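Local coordinates for molybdopterin-guanine dinucleotide biosynthesis protein B (mobB) (Archaeoglobus fulgidus, PDB 2F1R), which probably binds GTP and belongs to a P-loop NTPase family linked to the biosynthesis of the molybdopterin-guanine dinucleotide form of the molybdenum cofactor, at residues I4-T10 / K109-V115; G82-D86 / F104-K109. All blocks are in the same frame, centred on the assembly; numbering follows the deposited sequence.

Interaction 1 (I4-T10 / K109-V115); sequences ILSIVGT and KDRIVVV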
# COMPACT_ATOMS: atom_id res chain seq x y z
N ILE A 4 16.89 -9.22 2.17
CA ILE A 4 16.75 -7.79 2.36
C ILE A 4 18.16 -7.19 2.32
O ILE A 4 19.06 -7.57 3.11
CB ILE A 4 16.12 -7.45 3.73
CG1 ILE A 4 14.75 -8.10 3.91
CG2 ILE A 4 15.91 -5.90 3.90
CD1 ILE A 4 14.14 -7.77 5.33
N LEU A 5 18.32 -6.26 1.38
CA LEU A 5 19.55 -5.53 1.18
C LEU A 5 19.32 -4.03 1.35
O LEU A 5 18.46 -3.43 0.64
CB LEU A 5 20.05 -5.79 -0.24
CG LEU A 5 21.37 -5.23 -0.72
CD1 LEU A 5 22.51 -5.87 0.02
CD2 LEU A 5 21.49 -5.45 -2.21
N SER A 6 20.10 -3.41 2.22
CA SER A 6 20.04 -1.95 2.35
C SER A 6 20.98 -1.18 1.44
O SER A 6 22.16 -1.52 1.32
CB SER A 6 20.39 -1.57 3.77
OG SER A 6 19.48 -2.18 4.65
N ILE A 7 20.49 -0.09 0.87
CA ILE A 7 21.34 0.80 0.10
C ILE A 7 21.50 2.03 0.99
O ILE A 7 20.55 2.77 1.19
CB ILE A 7 20.74 1.14 -1.31
CG1 ILE A 7 20.40 -0.12 -2.09
CG2 ILE A 7 21.65 2.10 -2.16
CD1 ILE A 7 21.55 -1.10 -2.34
N VAL A 8 22.69 2.21 1.56
CA VAL A 8 22.91 3.24 2.51
C VAL A 8 23.99 4.21 2.00
O VAL A 8 24.72 3.90 1.05
CB VAL A 8 23.33 2.68 3.90
CG1 VAL A 8 22.25 1.68 4.44
CG2 VAL A 8 24.74 2.05 3.84
N GLY A 9 24.08 5.38 2.66
CA GLY A 9 25.21 6.25 2.46
C GLY A 9 24.89 7.74 2.53
O GLY A 9 23.84 8.12 3.04
N THR A 10 25.79 8.55 1.98
CA THR A 10 25.77 9.99 2.21
C THR A 10 25.03 10.84 1.16
O THR A 10 24.75 12.03 1.40
CB THR A 10 27.21 10.54 2.39
OG1 THR A 10 27.95 10.29 1.19
CG2 THR A 10 27.89 9.87 3.61
N LYS A 109 20.81 -4.59 8.56
CA LYS A 109 20.80 -5.50 7.40
C LYS A 109 22.11 -5.39 6.62
O LYS A 109 22.72 -4.32 6.61
CB LYS A 109 19.63 -5.21 6.44
CG LYS A 109 18.26 -5.23 7.03
CD LYS A 109 17.89 -6.59 7.71
CE LYS A 109 16.42 -6.56 8.12
NZ LYS A 109 16.14 -7.66 9.07
N ASP A 110 22.53 -6.48 5.96
CA ASP A 110 23.64 -6.39 4.99
C ASP A 110 23.44 -5.16 4.11
O ASP A 110 22.29 -4.88 3.79
CB ASP A 110 23.64 -7.62 4.09
CG ASP A 110 23.98 -8.91 4.85
OD1 ASP A 110 24.25 -8.82 6.08
OD2 ASP A 110 23.93 -9.98 4.21
N ARG A 111 24.50 -4.47 3.67
CA ARG A 111 24.35 -3.20 2.95
C ARG A 111 25.38 -2.99 1.87
O ARG A 111 26.55 -3.41 1.99
CB ARG A 111 24.41 -1.98 3.91
CG ARG A 111 25.78 -1.66 4.61
CD ARG A 111 25.92 -2.33 6.02
NE ARG A 111 24.62 -2.38 6.70
CZ ARG A 111 24.13 -1.41 7.45
NH1 ARG A 111 24.84 -0.32 7.69
NH2 ARG A 111 22.95 -1.56 8.01
N ILE A 112 24.94 -2.29 0.83
CA ILE A 112 25.84 -1.63 -0.09
C ILE A 112 25.93 -0.19 0.30
O ILE A 112 24.89 0.47 0.49
CB ILE A 112 25.38 -1.85 -1.55
CG1 ILE A 112 25.41 -3.37 -1.88
CG2 ILE A 112 26.26 -1.02 -2.52
CD1 ILE A 112 25.03 -3.69 -3.34
N VAL A 113 27.17 0.31 0.46
CA VAL A 113 27.43 1.66 1.00
C VAL A 113 27.83 2.57 -0.13
O VAL A 113 28.85 2.31 -0.77
CB VAL A 113 28.58 1.68 2.06
CG1 VAL A 113 28.91 3.15 2.50
CG2 VAL A 113 28.23 0.81 3.26
N VAL A 114 27.03 3.62 -0.40
CA VAL A 114 27.30 4.55 -1.48
C VAL A 114 27.73 5.91 -0.93
O VAL A 114 26.92 6.61 -0.29
CB VAL A 114 26.09 4.71 -2.41
CG1 VAL A 114 26.44 5.57 -3.61
CG2 VAL A 114 25.57 3.35 -2.84
N VAL A 115 29.00 6.24 -1.13
CA VAL A 115 29.57 7.45 -0.56
C VAL A 115 30.38 8.26 -1.58
O VAL A 115 30.81 7.75 -2.61
CB VAL A 115 30.45 7.16 0.67
CG1 VAL A 115 29.58 6.72 1.84
CG2 VAL A 115 31.56 6.12 0.36
O HOH W 1 20.49 -8.65 5.40
O HOH W 2 19.96 -1.97 7.27
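Ser6 reaches across to both Asp110 and Ile112 with its own N and O, and Val8 does the same to Ile112 and Val114: this is the regular pairing of two parallel strands, here 4-9 and 111-114, in the middle of the parallel sheet of a P-loop NTPase fold. Of these bonds, Val114 N to Val8 O is short at 2.7 Å and nearly straight (174°). At the Ile4 end of the pairing, water 1 bridges Ile4 O and Asp110 N.

Arg111 is the side chain to follow. Its CB lies 3.5 Å from Ser6 O, and its CG, set between the backbone N and the carbonyl carbon (chi1 68°), packs 3.9 Å from Val8 CG2. Bends at chi2 and chi3 then turn the chain back toward Lys109, two residues earlier. NE meets Lys109 O at 2.7 Å, and NH2 reaches that same oxygen at 3.1 Å, with the oxygen only 1° out of the guanidinium plane. NH2 also bonds to Ser105 O, and NH1 to Phe124 O. Replacing Arg111 by a leucine would probably leave the carbonyl oxygens of Lys109, Ser105 and Phe124 without the one side chain that ties them together.

Ile7, Ile112 and Val114 share the other face of the sheet, where Ile152 and Ile156 of helix 149-160 cover Ile112. Ile7 and Ile112 stand side by side there, Ile7 CD1 being 4.0 Å from Ile112 CB.

Strand 4-9 runs into what is probably the Walker A loop, starting at Gly9. A side chain on Gly9 would collide with Val114 O and with the carbonyl before it. Bare as it is, Gly9 CA comes within 3.3 Å of Val114 O, the oxygen that also accepts from Thr10 N.

Interaction 2 (G82-D86 / F104-K109); sequences GNDLD and FSKAGK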
# COMPACT_ATOMS: atom_id res chain seq x y z
N GLY A 82 6.19 1.10 12.12
CA GLY A 82 6.65 1.73 10.88
C GLY A 82 8.16 1.74 10.78
O GLY A 82 8.70 1.79 9.68
N ASN A 83 8.84 1.66 11.92
CA ASN A 83 10.30 1.64 12.01
C ASN A 83 10.87 0.20 11.92
O ASN A 83 12.08 0.01 11.89
CB ASN A 83 10.75 2.24 13.35
CG ASN A 83 10.72 3.74 13.35
OD1 ASN A 83 10.26 4.35 14.32
ND2 ASN A 83 11.24 4.35 12.29
N ASP A 84 9.99 -0.79 11.85
CA ASP A 84 10.38 -2.16 12.04
C ASP A 84 10.34 -2.89 10.70
O ASP A 84 9.27 -3.29 10.22
CB ASP A 84 9.45 -2.82 13.05
CG ASP A 84 9.94 -4.18 13.48
OD1 ASP A 84 10.60 -4.84 12.68
OD2 ASP A 84 9.62 -4.62 14.61
N LEU A 85 11.52 -3.06 10.09
CA LEU A 85 11.63 -3.70 8.80
C LEU A 85 11.09 -5.14 8.75
O LEU A 85 10.58 -5.57 7.73
CB LEU A 85 13.09 -3.68 8.32
CG LEU A 85 13.61 -2.45 7.61
CD1 LEU A 85 15.12 -2.61 7.26
CD2 LEU A 85 12.76 -2.13 6.35
N ASP A 86 11.25 -5.90 9.83
CA ASP A 86 10.78 -7.27 9.86
C ASP A 86 9.27 -7.37 9.92
O ASP A 86 8.70 -8.31 9.34
CB ASP A 86 11.34 -8.01 11.06
CG ASP A 86 12.89 -8.04 11.09
OD1 ASP A 86 13.54 -8.24 10.03
OD2 ASP A 86 13.41 -7.87 12.22
N PHE A 104 17.47 3.08 6.20
CA PHE A 104 17.37 2.18 7.35
C PHE A 104 18.73 1.59 7.75
O PHE A 104 18.81 0.43 8.15
CB PHE A 104 16.40 0.99 7.05
CG PHE A 104 14.97 1.40 6.93
CD1 PHE A 104 14.10 1.25 8.01
CD2 PHE A 104 14.48 1.93 5.74
CE1 PHE A 104 12.71 1.65 7.87
CE2 PHE A 104 13.09 2.32 5.61
CZ PHE A 104 12.24 2.18 6.67
N SER A 105 19.79 2.40 7.67
CA SER A 105 21.13 1.88 8.00
C SER A 105 21.23 1.25 9.40
O SER A 105 21.90 0.21 9.61
CB SER A 105 22.18 2.96 7.85
OG SER A 105 23.43 2.37 8.17
N LYS A 106 20.50 1.83 10.35
CA LYS A 106 20.62 1.39 11.75
C LYS A 106 19.86 0.12 12.06
O LYS A 106 19.95 -0.43 13.19
CB LYS A 106 20.29 2.52 12.73
CG LYS A 106 20.92 3.89 12.39
CD LYS A 106 22.41 3.95 12.71
CE LYS A 106 22.99 5.40 12.67
NZ LYS A 106 22.26 6.40 13.52
N ALA A 107 19.18 -0.43 11.05
CA ALA A 107 18.53 -1.71 11.22
C ALA A 107 19.46 -2.90 11.11
O ALA A 107 19.02 -4.03 11.43
CB ALA A 107 17.33 -1.86 10.27
N GLY A 108 20.72 -2.67 10.67
CA GLY A 108 21.74 -3.72 10.66
C GLY A 108 21.67 -4.78 9.57
O GLY A 108 22.39 -5.76 9.63
N LYS A 109 20.81 -4.59 8.56
CA LYS A 109 20.80 -5.50 7.40
C LYS A 109 22.11 -5.39 6.62
O LYS A 109 22.72 -4.32 6.61
CB LYS A 109 19.63 -5.21 6.44
CG LYS A 109 18.26 -5.23 7.03
CD LYS A 109 17.89 -6.59 7.71
CE LYS A 109 16.42 -6.56 8.12
NZ LYS A 109 16.14 -7.66 9.07
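Leu85 packs against Phe104, Ala107 and Lys109, plugging the start of helix 85-93 into the loop that joins two strands of the parallel sheet, 98-102 and 111-114. Asp84 is the N-cap of that helix: its OD1 accepts from Trp87 N and, weakly, from Asp86 N.

The loop begins with Phe104, whose ring lies under the leucine. Leu85 CD2 stands over the middle of one face in a CH-pi contact, 4.0 Å from the ring centroid and only 12° off the normal, while Leu85 CG comes to 3.8 Å from Phe104 CD1. The carbonyl oxygens of Gly82 and Asn83 look at the edge of the ring near its plane, each 4.4 Å from Phe104 CE1. Val36 of strand 33-37 touches both Leu85 and Phe104, Arg38 adds a cation-pi contact to the ring, and Ala66 of the second subunit packs against it.

After Phe104 the chain makes a tight 3-10 turn over residues 105-107, with Ala107 N bonded back to Phe104 O. This turn brings Ala107 CB to 3.8 Å from Leu85 CD1, the same methyl that touches Phe104 CB. Gly108 follows with a positive phi and turns the chain into Lys109.

Lys109 closes the contact in two ways. Its CG touches Leu85 CD1 at 4.1 Å, while its far end is ionic. The side chain is bent at chi2 (-58°) and extended beyond, which carries NZ from Leu85 out to Asp86. The ammonium forms a salt bridge with this aspartate, which lies in the first turn of the helix, where a carboxylate is likely to sit well with the helix dipole. Lys109 NZ meets Asp86 OD1 at 2.8 Å, on the syn side and 17° out of the carboxylate plane.

Interaction 1 belongs to the core: two strands of the central sheet, held by regular backbone hydrogen bonds and by buried aliphatic side chains. Interaction 2 lies nearer the surface, where a helix start meets a loop, and its chemistry is mainly side-chain: aliphatic-aromatic packing on the buried side, a salt bridge on the exposed one. Along the chain, both segments of 82-86 / 104-109 lie between Thr10 and Asp110, sharing Lys109 with interaction 1. That lysine takes part in both, crossing Ile4 in the first and pairing with Asp86 in the second. The Arg111-Ser105 bond also joins them, and Val8 packs on the Ser105 side chain.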